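PDB 3DCD: galactose mutarotase related enzyme from Lactobacillus acidophilus, which probably binds carbohydrate and may act as a sugar isomerase of the aldose 1-epimerase type, its own substrate not being established. Local coordinates for residues E89-D97 and F109-L117. Residues are numbered along the deposited sequence; the frame is centred on the assembly and turned at random.
Sequences ESITFLLKD and FEFRVNYNL
Two neighbouring antiparallel strands, 90-96 and 109-117, pair residue for residue, their axes at 166°. Ile91 with Tyr115, Phe93 with Val113 and Leu95 with Phe111 are hydrogen-bonded pairs, each closed by two backbone bonds; Tyr115 N to Ile91 O, at 2.8 Å, runs nearly along the C=O axis. Beyond the ladder, Asp97 OD2 accepts a hydrogen bond from Phe109 N at 3.0 Å from above the carboxylate plane, while OD1 bridges to Arg102 and Lys108. CG of Phe109 lies between its backbone N and carbonyl carbon (chi1 60°), which brings the ring against the end of strand 90-96, with Asp97 N over one face toward its rim and CE1 3.7 Å from Asp97 CB. Both strands belong to the large antiparallel sheet of the galactose mutarotase-like beta-sandwich, between strands 82-87 and 121-130. On its buried face Phe93 and Tyr115 meet edge to edge, CE2 to CD1 3.9 Å, their side chains crossing near a right angle; Ile14 touches both. On the other, partly exposed face, Leu94 CD1 sits 3.9 Å above the centre of the Arg112 guanidinium plane. Glu110 OE1 lies in that plane, 2.9 Å from Arg112 NH1, and Glu84 OE1 forms a second salt bridge with Arg112 NE; two carboxylates together probably limit the group's rotation.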
# COMPACT_ATOMS: atom_id res chain seq x y z
N GLU A 89 -14.06 -15.79 6.48
CA GLU A 89 -12.97 -15.50 5.52
C GLU A 89 -13.07 -14.13 4.86
O GLU A 89 -12.40 -13.89 3.86
CB GLU A 89 -12.92 -16.57 4.42
CG GLU A 89 -12.62 -17.99 4.87
CD GLU A 89 -12.88 -19.01 3.75
OE1 GLU A 89 -13.14 -18.59 2.61
OE2 GLU A 89 -12.86 -20.22 4.02
N SER A 90 -13.89 -13.24 5.42
CA SER A 90 -14.06 -11.91 4.84
C SER A 90 -14.45 -10.86 5.86
O SER A 90 -15.19 -11.14 6.81
CB SER A 90 -15.13 -11.95 3.73
OG SER A 90 -15.13 -10.73 3.00
N ILE A 91 -13.97 -9.64 5.65
CA ILE A 91 -14.37 -8.52 6.52
C ILE A 91 -14.32 -7.23 5.70
O ILE A 91 -13.44 -7.05 4.86
CB ILE A 91 -13.50 -8.44 7.82
CG1 ILE A 91 -13.99 -7.35 8.77
CG2 ILE A 91 -12.00 -8.27 7.49
CD1 ILE A 91 -13.54 -7.57 10.20
N THR A 92 -15.29 -6.36 5.93
CA THR A 92 -15.36 -5.10 5.21
C THR A 92 -15.45 -4.01 6.24
O THR A 92 -16.32 -4.05 7.10
CB THR A 92 -16.59 -5.04 4.25
OG1 THR A 92 -16.51 -6.12 3.31
CG2 THR A 92 -16.66 -3.70 3.49
N PHE A 93 -14.51 -3.08 6.16
CA PHE A 93 -14.50 -1.86 6.96
C PHE A 93 -15.05 -0.68 6.15
O PHE A 93 -14.77 -0.53 4.96
CB PHE A 93 -13.07 -1.55 7.42
CG PHE A 93 -12.46 -2.63 8.28
CD1 PHE A 93 -12.64 -2.64 9.65
CD2 PHE A 93 -11.69 -3.65 7.69
CE1 PHE A 93 -12.08 -3.65 10.45
CE2 PHE A 93 -11.13 -4.66 8.46
CZ PHE A 93 -11.32 -4.66 9.85
N LEU A 94 -15.82 0.15 6.83
CA LEU A 94 -16.43 1.30 6.22
C LEU A 94 -16.09 2.57 6.98
O LEU A 94 -16.21 2.64 8.21
CB LEU A 94 -17.95 1.11 6.19
CG LEU A 94 -18.85 2.27 5.78
CD1 LEU A 94 -18.60 2.77 4.38
CD2 LEU A 94 -20.35 1.86 5.98
N LEU A 95 -15.68 3.57 6.21
CA LEU A 95 -15.46 4.91 6.73
C LEU A 95 -16.25 5.91 5.89
O LEU A 95 -16.15 5.91 4.65
CB LEU A 95 -13.97 5.27 6.72
CG LEU A 95 -13.57 6.71 7.11
CD1 LEU A 95 -13.85 6.98 8.61
CD2 LEU A 95 -12.12 7.01 6.74
N LYS A 96 -17.03 6.75 6.57
CA LYS A 96 -17.73 7.85 5.92
C LYS A 96 -17.07 9.16 6.33
O LYS A 96 -16.36 9.24 7.34
CB LYS A 96 -19.20 7.88 6.33
CG LYS A 96 -20.00 6.66 5.87
CD LYS A 96 -21.42 6.68 6.42
CE LYS A 96 -22.14 5.43 5.97
NZ LYS A 96 -23.54 5.37 6.47
N ASP A 97 -17.31 10.20 5.53
CA ASP A 97 -16.91 11.55 5.89
C ASP A 97 -17.56 11.95 7.20
O ASP A 97 -18.67 11.51 7.54
CB ASP A 97 -17.27 12.54 4.78
CG ASP A 97 -18.78 12.64 4.55
OD1 ASP A 97 -19.40 13.60 5.05
OD2 ASP A 97 -19.36 11.77 3.86
N PHE A 109 -18.25 10.96 1.17
CA PHE A 109 -17.89 9.69 0.54
C PHE A 109 -18.27 8.51 1.42
O PHE A 109 -18.54 8.67 2.62
CB PHE A 109 -16.37 9.64 0.27
CG PHE A 109 -15.53 9.78 1.53
CD1 PHE A 109 -15.07 11.03 1.94
CD2 PHE A 109 -15.23 8.67 2.32
CE1 PHE A 109 -14.32 11.17 3.11
CE2 PHE A 109 -14.49 8.80 3.49
CZ PHE A 109 -14.03 10.06 3.88
N GLU A 110 -18.26 7.32 0.81
CA GLU A 110 -18.21 6.06 1.54
C GLU A 110 -16.95 5.35 1.05
O GLU A 110 -16.82 5.08 -0.14
CB GLU A 110 -19.45 5.20 1.25
CG GLU A 110 -20.77 5.78 1.78
CD GLU A 110 -21.98 4.90 1.48
OE1 GLU A 110 -21.86 3.92 0.70
OE2 GLU A 110 -23.06 5.20 2.02
N PHE A 111 -16.03 5.05 1.97
CA PHE A 111 -14.78 4.35 1.64
C PHE A 111 -14.77 2.99 2.32
O PHE A 111 -14.79 2.92 3.55
CB PHE A 111 -13.56 5.16 2.10
CG PHE A 111 -12.22 4.50 1.82
CD1 PHE A 111 -12.00 3.80 0.64
CD2 PHE A 111 -11.16 4.62 2.74
CE1 PHE A 111 -10.74 3.18 0.36
CE2 PHE A 111 -9.91 4.03 2.48
CZ PHE A 111 -9.69 3.32 1.29
N ARG A 112 -14.73 1.93 1.52
CA ARG A 112 -14.76 0.57 2.05
C ARG A 112 -13.45 -0.14 1.75
O ARG A 112 -12.96 -0.10 0.62
CB ARG A 112 -15.94 -0.21 1.46
CG ARG A 112 -17.29 0.14 2.08
CD ARG A 112 -18.43 -0.58 1.34
NE ARG A 112 -19.72 -0.29 1.94
CZ ARG A 112 -20.45 0.78 1.65
NH1 ARG A 112 -20.03 1.66 0.74
NH2 ARG A 112 -21.60 0.97 2.26
N VAL A 113 -12.89 -0.79 2.77
CA VAL A 113 -11.73 -1.66 2.62
C VAL A 113 -12.18 -3.06 2.98
O VAL A 113 -12.56 -3.35 4.13
CB VAL A 113 -10.51 -1.21 3.50
CG1 VAL A 113 -9.32 -2.12 3.26
CG2 VAL A 113 -10.12 0.24 3.16
N ASN A 114 -12.17 -3.93 1.98
CA ASN A 114 -12.58 -5.30 2.15
C ASN A 114 -11.36 -6.19 2.07
O ASN A 114 -10.53 -6.04 1.18
CB ASN A 114 -13.56 -5.73 1.07
CG ASN A 114 -13.80 -7.24 1.06
OD1 ASN A 114 -14.51 -7.79 1.91
ND2 ASN A 114 -13.19 -7.92 0.12
N TYR A 115 -11.26 -7.12 3.03
CA TYR A 115 -10.22 -8.14 3.03
C TYR A 115 -10.91 -9.48 2.95
O TYR A 115 -11.87 -9.74 3.68
CB TYR A 115 -9.43 -8.09 4.33
CG TYR A 115 -8.62 -6.83 4.51
CD1 TYR A 115 -9.08 -5.79 5.31
CD2 TYR A 115 -7.38 -6.70 3.88
CE1 TYR A 115 -8.33 -4.64 5.47
CE2 TYR A 115 -6.61 -5.55 4.03
CZ TYR A 115 -7.09 -4.53 4.83
OH TYR A 115 -6.33 -3.39 4.98
N ASN A 116 -10.42 -10.34 2.06
CA ASN A 116 -10.97 -11.68 1.99
C ASN A 116 -9.93 -12.72 1.62
O ASN A 116 -8.95 -12.42 0.94
CB ASN A 116 -12.21 -11.72 1.10
CG ASN A 116 -11.88 -11.63 -0.35
OD1 ASN A 116 -11.45 -12.62 -0.96
ND2 ASN A 116 -12.10 -10.45 -0.94
N LEU A 117 -10.16 -13.95 2.10
CA LEU A 117 -9.24 -15.07 1.89
C LEU A 117 -9.72 -16.09 0.87
O LEU A 117 -10.91 -16.42 0.81
CB LEU A 117 -9.01 -15.82 3.20
CG LEU A 117 -8.27 -15.08 4.30
CD1 LEU A 117 -8.24 -15.90 5.57
CD2 LEU A 117 -6.87 -14.76 3.82